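Local coordinates for protein CT_858 (PDB 3DPM) that probably acts as a serine-type endopeptidase of the S41 family, cutting proteins internally, at residues D71-V76 / S511-L516. Numbering follows the deposited sequence.
Sequences DFHAGV and SLTGSL. With LAS (N-acetyl-S-({(2R,3S,4R)-3-hydroxy-2-[(1S)-1-hydroxy-2-methylpropyl]-4-methyl-5-oxopyrrolidin-2-yl}carbonyl)cysteine), chain C.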
ATOM      1  N   ASP A  71     -15.428  -1.290 -18.349  1.00 17.82           N
ATOM      2  CA  ASP A  71     -14.046  -1.756 -18.191  1.00 16.84           C
ATOM      3  C   ASP A  71     -14.022  -2.690 -16.985  1.00 15.88           C
ATOM      4  O   ASP A  71     -14.382  -2.281 -15.877  1.00 14.51           O
ATOM      5  CB  ASP A  71     -13.128  -0.552 -17.921  1.00 18.35           C
ATOM      6  CG  ASP A  71     -11.632  -0.907 -17.965  1.00 22.59           C
ATOM      7  OD1 ASP A  71     -11.263  -2.054 -17.629  1.00 24.71           O
ATOM      8  OD2 ASP A  71     -10.815  -0.021 -18.321  1.00 22.21           O
ATOM      9  N   PHE A  72     -13.601  -3.935 -17.196  1.00 15.38           N
ATOM     10  CA  PHE A  72     -13.543  -4.914 -16.110  1.00 16.51           C
ATOM     11  C   PHE A  72     -12.492  -4.574 -15.056  1.00 17.26           C
ATOM     12  O   PHE A  72     -12.556  -5.066 -13.929  1.00 18.11           O
ATOM     13  CB  PHE A  72     -13.282  -6.322 -16.660  1.00 15.15           C
ATOM     14  CG  PHE A  72     -14.394  -6.855 -17.524  1.00 17.47           C
ATOM     15  CD1 PHE A  72     -14.227  -6.957 -18.904  1.00 15.77           C
ATOM     16  CD2 PHE A  72     -15.609  -7.252 -16.959  1.00 16.21           C
ATOM     17  CE1 PHE A  72     -15.246  -7.447 -19.710  1.00 17.93           C
ATOM     18  CE2 PHE A  72     -16.637  -7.740 -17.750  1.00 16.64           C
ATOM     19  CZ  PHE A  72     -16.456  -7.840 -19.136  1.00 18.94           C
ATOM     20  N   HIS A  73     -11.528  -3.737 -15.428  1.00 17.58           N
ATOM     21  CA  HIS A  73     -10.477  -3.320 -14.511  1.00 19.76           C
ATOM     22  C   HIS A  73     -10.829  -2.023 -13.792  1.00 20.28           C
ATOM     23  O   HIS A  73     -10.162  -1.660 -12.827  1.00 22.90           O
ATOM     24  CB  HIS A  73      -9.151  -3.136 -15.255  1.00 21.13           C
ATOM     25  CG  HIS A  73      -8.430  -4.417 -15.528  1.00 25.54           C
ATOM     26  ND1 HIS A  73      -7.600  -4.587 -16.618  1.00 26.76           N
ATOM     27  CD2 HIS A  73      -8.409  -5.591 -14.851  1.00 25.84           C
ATOM     28  CE1 HIS A  73      -7.103  -5.810 -16.602  1.00 25.71           C
ATOM     29  NE2 HIS A  73      -7.577  -6.440 -15.540  1.00 28.12           N
ATOM     30  N   ALA A  74     -11.856  -1.320 -14.270  1.00 18.70           N
ATOM     31  CA  ALA A  74     -12.291  -0.068 -13.650  1.00 17.56           C
ATOM     32  C   ALA A  74     -13.451  -0.334 -12.696  1.00 18.90           C
ATOM     33  O   ALA A  74     -14.526  -0.751 -13.125  1.00 19.68           O
ATOM     34  CB  ALA A  74     -12.712   0.923 -14.713  1.00 15.43           C
ATOM     35  N   GLY A  75     -13.233  -0.087 -11.405  1.00 20.09           N
ATOM     36  CA  GLY A  75     -14.274  -0.326 -10.415  1.00 19.69           C
ATOM     37  C   GLY A  75     -14.107   0.474  -9.132  1.00 19.15           C
ATOM     38  O   GLY A  75     -13.138   1.206  -8.970  1.00 21.10           O
ATOM     39  N   VAL A  76     -15.059   0.344  -8.219  1.00 18.05           N
ATOM     40  CA  VAL A  76     -15.004   1.064  -6.958  1.00 18.01           C
ATOM     41  C   VAL A  76     -15.514   0.148  -5.874  1.00 17.53           C
ATOM     42  O   VAL A  76     -16.625  -0.369  -5.979  1.00 17.39           O
ATOM     43  CB  VAL A  76     -15.945   2.296  -6.930  1.00 19.88           C
ATOM     44  CG1 VAL A  76     -15.266   3.461  -6.219  1.00 19.71           C
ATOM     45  CG2 VAL A  76     -16.393   2.649  -8.320  1.00 20.93           C
ATOM     46  N   SER A 511     -10.124   1.388  -8.741  1.00 19.88           N
ATOM     47  CA  SER A 511      -9.086   0.883  -9.626  1.00 21.02           C
ATOM     48  C   SER A 511      -9.340   1.421 -11.025  1.00 19.55           C
ATOM     49  O   SER A 511     -10.488   1.507 -11.466  1.00 18.36           O
ATOM     50  CB  SER A 511      -9.092  -0.650  -9.648  1.00 23.29           C
ATOM     51  OG  SER A 511     -10.203  -1.134 -10.376  1.00 27.42           O
ATOM     52  N   LEU A 512      -8.265   1.792 -11.710  1.00 19.95           N
ATOM     53  CA  LEU A 512      -8.359   2.332 -13.063  1.00 20.08           C
ATOM     54  C   LEU A 512      -7.323   1.657 -13.952  1.00 19.48           C
ATOM     55  O   LEU A 512      -6.371   1.068 -13.459  1.00 19.18           O
ATOM     56  CB  LEU A 512      -8.102   3.836 -13.053  1.00 21.79           C
ATOM     57  CG  LEU A 512      -8.886   4.708 -12.074  1.00 24.19           C
ATOM     58  CD1 LEU A 512      -8.418   6.146 -12.220  1.00 27.71           C
ATOM     59  CD2 LEU A 512     -10.380   4.599 -12.337  1.00 25.57           C
ATOM     60  N   THR A 513      -7.515   1.754 -15.262  1.00 18.58           N
ATOM     61  CA  THR A 513      -6.600   1.159 -16.226  1.00 16.89           C
ATOM     62  C   THR A 513      -5.609   2.231 -16.667  1.00 16.98           C
ATOM     63  O   THR A 513      -6.001   3.293 -17.145  1.00 18.06           O
ATOM     64  CB  THR A 513      -7.380   0.642 -17.434  1.00 17.50           C
ATOM     65  OG1 THR A 513      -8.429  -0.219 -16.973  1.00 21.08           O
ATOM     66  CG2 THR A 513      -6.477  -0.123 -18.374  1.00 16.60           C
ATOM     67  N   GLY A 514      -4.322   1.961 -16.487  1.00 17.08           N
ATOM     68  CA  GLY A 514      -3.316   2.936 -16.860  1.00 17.21           C
ATOM     69  C   GLY A 514      -2.642   2.672 -18.191  1.00 18.11           C
ATOM     70  O   GLY A 514      -1.691   3.375 -18.545  1.00 17.28           O
ATOM     71  N   SER A 515      -3.115   1.669 -18.929  1.00 16.60           N
ATOM     72  CA  SER A 515      -2.519   1.363 -20.220  1.00 19.08           C
ATOM     73  C   SER A 515      -3.499   0.742 -21.207  1.00 20.45           C
ATOM     74  O   SER A 515      -4.547   0.218 -20.824  1.00 21.32           O
ATOM     75  CB  SER A 515      -1.307   0.431 -20.044  1.00 19.99           C
ATOM     76  OG  SER A 515      -1.661  -0.938 -20.152  1.00 18.72           O
ATOM     77  N   LEU A 516      -3.150   0.827 -22.486  1.00 21.00           N
ATOM     78  CA  LEU A 516      -3.948   0.262 -23.564  1.00 19.98           C
ATOM     79  C   LEU A 516      -3.060  -0.715 -24.317  1.00 19.06           C
ATOM     80  O   LEU A 516      -2.124  -0.313 -25.003  1.00 18.24           O
ATOM     81  CB  LEU A 516      -4.432   1.360 -24.509  1.00 21.42           C
ATOM     82  CG  LEU A 516      -5.857   1.859 -24.263  1.00 24.67           C
ATOM     83  CD1 LEU A 516      -6.196   2.991 -25.234  1.00 26.36           C
ATOM     84  CD2 LEU A 516      -6.831   0.699 -24.431  1.00 23.15           C
TER
HETATM   85  C18 LAS C 800      -4.157  -9.099 -15.093  1.00 35.43           C
HETATM   86  O19 LAS C 800      -3.935 -10.252 -14.682  1.00 39.69           O
HETATM   87  C9  LAS C 800      -3.606  -7.909 -14.303  1.00 37.20           C
HETATM   88  C10 LAS C 800      -2.857  -6.935 -15.231  1.00 38.48           C
HETATM   89  C11 LAS C 800      -1.551  -7.376 -15.888  1.00 38.58           C
HETATM   90  C16 LAS C 800      -1.326  -8.878 -15.749  1.00 38.63           C
HETATM   91  C12 LAS C 800      -1.668  -6.988 -17.363  1.00 36.81           C
HETATM   92  O17 LAS C 800      -2.532  -5.792 -14.446  1.00 39.82           O
HETATM   93  N8  LAS C 800      -2.849  -8.394 -13.100  1.00 36.21           N
HETATM   94  C6  LAS C 800      -3.282  -7.684 -12.051  1.00 37.34           C
HETATM   95  O7  LAS C 800      -2.832  -7.769 -10.913  1.00 41.71           O
HETATM   96  C5  LAS C 800      -4.356  -6.658 -12.450  1.00 37.18           C
HETATM   97  C20 LAS C 800      -5.456  -6.634 -11.382  1.00 35.72           C
HETATM   98  C3  LAS C 800      -4.890  -7.260 -13.749  1.00 37.09           C
HETATM   99  O2  LAS C 800      -5.774  -8.308 -13.329  1.00 39.31           O
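Gly75 and Ser511 form an antiparallel hydrogen-bonded pair that joins the start of strand 75-78 to the long strand 507-518 within an antiparallel sheet, just after a type I turn from Asp71 to Ala74; residues 511-516 belong to the S41 peptidase family region. Ser511 N gives to Gly75 O at 3.0 Å, and Gly75 N gives back to Ser511 O. Alongside the second bond, Ala74 CA approaches Ser511 O to 3.2 Å in a CA-H...O contact with an angle of 156° at the hydrogen, so that one carbonyl takes both an N-H and a C-H.

The side chain of Ser511 adds a link of its own. Its OG lies between the backbone N and the carbonyl carbon (chi1 73°), which brings it up to the turn; there it donates to His73 O at a short modelled distance of 2.5 Å, tilted from the carbonyl plane, and takes a weak bond from Gly75 N.

Asp71 works on two fronts with its carboxylate. OD1 accepts from His73 N at 2.8 Å, an Asx turn, while OD2 receives Thr513 OG1 at 2.7 Å on its syn side, 31° out of the carboxylate plane. Tyr22 OH also bonds to OD2. Held at both oxygens, the carboxylate ties the turn to strand 507-518 and steadies the backbone at His73 N.

His73 rests its CB against Thr513 OG1, and its ring then leads away from the strand toward the bound lactam, consistent with a place in the active site of this protease family. The ring meets the ligand obliquely, with NE2 3.3 Å from its C3.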